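Local coordinates for Serine/threonine-protein phosphatase 2A regulatory subunit B'' subunit alpha (Homo sapiens, PDB 4I5J) that serves as a calcium-binding EF-hand regulatory subunit of protein phosphatase 2A, which might steer the catalytic core toward particular substrates and cellular compartments, at residues V40-P45 / E55-Y60. Numbering follows the deposited sequence.
Sequences VVDTHP and EFHSRY
Val41 sends its two methyl groups to different rings of segment 55-60, on helix 54-72, CG1 to His57 and CG2 to Tyr60; Val41, His57 and Tyr60 together supply most of the 169 Å² buried, summed over both sides. CG1 lies 3.5 Å from His57 NE2 and 3.6 Å from His57 CD2, coming at the imidazole obliquely. CG2 meets the edge of the phenol near its plane, with 3.8 Å to both CD2 and CE2 of Tyr60. With chi1 of Val41 at 174°, CG1 lies opposite the backbone N and turns to His57, while CG2, beside that nitrogen, turns to Tyr60, three residues further along. An alanine in place of Val41 would lose both methyls and is likely to leave a gap beside the His57 imidazole and the Tyr60 edge, which neither ring would fill without shifting. One residue on, Asp42 brings OD1 near the plane of the His57 ring at its edge, 4.1 Å from NE2, with carboxylate and imidazole planes 33° apart. That separation is too long for a hydrogen bond, although the carboxylate could still favour a positive charge on the imidazole. No hydrogen bond spans the two segments; the evidence is for side-chain packing between two segments whose nearest CA atoms, those of Val41 and His57, stand 8.0 Å apart. The helical run of the first segment then ends, His44 being the first residue to leave helical backbone angles. In the first EF-hand-family region of this fragment, away from the calcium site, the contact joins the C-terminal end of helix 34-43 to the N-terminal part of helix 54-72. Leu50 of the connecting loop also touches Val41, Tyr60 OH hydrogen-bonds to Phe110 O, and helix 90-97 packs against Val40 and His44 through Leu97.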
loop_
_atom_site.group_PDB
_atom_site.type_symbol
_atom_site.label_atom_id
_atom_site.label_comp_id
_atom_site.label_asym_id
_atom_site.label_seq_id
_atom_site.Cartn_x
_atom_site.Cartn_y
_atom_site.Cartn_z
ATOM N N VAL A 40 -19.211 -9.504 10.965
ATOM C CA VAL A 40 -19.709 -8.483 10.039
ATOM C C VAL A 40 -20.315 -9.113 8.777
ATOM O O VAL A 40 -21.390 -8.710 8.332
ATOM C CB VAL A 40 -18.613 -7.499 9.638
ATOM C CG1 VAL A 40 -19.008 -6.745 8.377
ATOM C CG2 VAL A 40 -18.300 -6.518 10.808
ATOM N N VAL A 41 -19.630 -10.111 8.217
ATOM C CA VAL A 41 -20.106 -10.779 7.007
ATOM C C VAL A 41 -21.373 -11.598 7.275
ATOM O O VAL A 41 -22.243 -11.713 6.418
ATOM C CB VAL A 41 -19.016 -11.694 6.397
ATOM C CG1 VAL A 41 -19.575 -12.497 5.230
ATOM C CG2 VAL A 41 -17.838 -10.870 5.936
ATOM N N ASP A 42 -21.495 -12.143 8.478
ATOM C CA ASP A 42 -22.664 -12.956 8.808
ATOM C C ASP A 42 -23.899 -12.119 9.105
ATOM O O ASP A 42 -25.021 -12.586 8.947
ATOM C CB ASP A 42 -22.371 -13.886 9.984
ATOM C CG ASP A 42 -21.380 -14.979 9.627
ATOM O OD1 ASP A 42 -21.084 -15.147 8.418
ATOM O OD2 ASP A 42 -20.894 -15.662 10.559
ATOM N N THR A 43 -23.702 -10.875 9.519
ATOM C CA THR A 43 -24.831 -10.070 9.967
ATOM C C THR A 43 -25.218 -8.992 8.980
ATOM O O THR A 43 -26.399 -8.758 8.753
ATOM C CB THR A 43 -24.577 -9.407 11.351
ATOM O OG1 THR A 43 -23.357 -8.655 11.309
ATOM C CG2 THR A 43 -24.488 -10.457 12.444
ATOM N N HIS A 44 -24.235 -8.313 8.406
ATOM C CA HIS A 44 -24.554 -7.190 7.535
ATOM C C HIS A 44 -25.332 -7.650 6.302
ATOM O O HIS A 44 -24.934 -8.611 5.645
ATOM C CB HIS A 44 -23.300 -6.421 7.119
ATOM C CG HIS A 44 -23.591 -5.057 6.580
ATOM N ND1 HIS A 44 -24.188 -4.848 5.352
ATOM C CD2 HIS A 44 -23.385 -3.824 7.109
ATOM C CE1 HIS A 44 -24.326 -3.552 5.147
ATOM N NE2 HIS A 44 -23.847 -2.908 6.195
ATOM N N PRO A 45 -26.447 -6.962 5.996
ATOM C CA PRO A 45 -27.333 -7.365 4.890
ATOM C C PRO A 45 -26.648 -7.264 3.531
ATOM O O PRO A 45 -27.008 -7.981 2.597
ATOM C CB PRO A 45 -28.501 -6.367 4.989
ATOM C CG PRO A 45 -27.937 -5.175 5.737
ATOM C CD PRO A 45 -26.955 -5.775 6.713
ATOM N N GLU A 55 -15.007 -19.034 -1.538
ATOM C CA GLU A 55 -13.761 -18.427 -2.013
ATOM C C GLU A 55 -13.812 -16.906 -1.869
ATOM O O GLU A 55 -12.822 -16.275 -1.518
ATOM C CB GLU A 55 -13.493 -18.812 -3.466
ATOM C CG GLU A 55 -12.139 -18.381 -4.023
ATOM C CD GLU A 55 -11.688 -19.268 -5.189
ATOM O OE1 GLU A 55 -11.986 -20.489 -5.166
ATOM O OE2 GLU A 55 -11.045 -18.744 -6.130
ATOM N N PHE A 56 -14.970 -16.318 -2.143
ATOM C CA PHE A 56 -15.114 -14.873 -2.036
ATOM C C PHE A 56 -15.333 -14.395 -0.611
ATOM O O PHE A 56 -14.914 -13.303 -0.242
ATOM C CB PHE A 56 -16.199 -14.400 -3.003
ATOM C CG PHE A 56 -15.695 -14.330 -4.409
ATOM C CD1 PHE A 56 -15.769 -15.429 -5.238
ATOM C CD2 PHE A 56 -15.030 -13.195 -4.857
ATOM C CE1 PHE A 56 -15.239 -15.382 -6.520
ATOM C CE2 PHE A 56 -14.507 -13.138 -6.138
ATOM C CZ PHE A 56 -14.610 -14.234 -6.969
ATOM N N HIS A 57 -15.966 -15.235 0.196
ATOM C CA HIS A 57 -16.034 -15.029 1.639
ATOM C C HIS A 57 -14.639 -14.824 2.236
ATOM O O HIS A 57 -14.411 -13.875 2.998
ATOM C CB HIS A 57 -16.686 -16.258 2.278
ATOM C CG HIS A 57 -17.119 -16.053 3.696
ATOM N ND1 HIS A 57 -16.277 -16.251 4.765
ATOM C CD2 HIS A 57 -18.308 -15.678 4.217
ATOM C CE1 HIS A 57 -16.926 -16.001 5.888
ATOM N NE2 HIS A 57 -18.162 -15.651 5.583
ATOM N N SER A 58 -13.705 -15.713 1.890
ATOM C CA SER A 58 -12.354 -15.669 2.452
ATOM C C SER A 58 -11.543 -14.512 1.932
ATOM O O SER A 58 -10.894 -13.817 2.713
ATOM C CB SER A 58 -11.592 -16.958 2.162
ATOM O OG SER A 58 -12.201 -18.014 2.860
ATOM N N ARG A 59 -11.556 -14.337 0.611
ATOM C CA ARG A 59 -10.868 -13.230 -0.031
ATOM C C ARG A 59 -11.336 -11.858 0.460
ATOM O O ARG A 59 -10.528 -10.942 0.587
ATOM C CB ARG A 59 -11.037 -13.316 -1.550
ATOM C CG ARG A 59 -10.261 -14.445 -2.182
ATOM C CD ARG A 59 -8.780 -14.295 -1.931
ATOM N NE ARG A 59 -8.015 -15.250 -2.726
ATOM C CZ ARG A 59 -6.802 -15.684 -2.399
ATOM N NH1 ARG A 59 -6.214 -15.264 -1.283
ATOM N NH2 ARG A 59 -6.177 -16.552 -3.187
ATOM N N TYR A 60 -12.637 -11.706 0.698
ATOM C CA TYR A 60 -13.178 -10.424 1.167
ATOM C C TYR A 60 -12.635 -10.106 2.556
ATOM O O TYR A 60 -12.140 -9.011 2.805
ATOM C CB TYR A 60 -14.718 -10.427 1.173
ATOM C CG TYR A 60 -15.298 -9.210 1.847
ATOM C CD1 TYR A 60 -15.315 -7.980 1.206
ATOM C CD2 TYR A 60 -15.801 -9.283 3.141
ATOM C CE1 TYR A 60 -15.834 -6.842 1.841
ATOM C CE2 TYR A 60 -16.322 -8.158 3.783
ATOM C CZ TYR A 60 -16.344 -6.952 3.129
ATOM O OH TYR A 60 -16.867 -5.852 3.768
#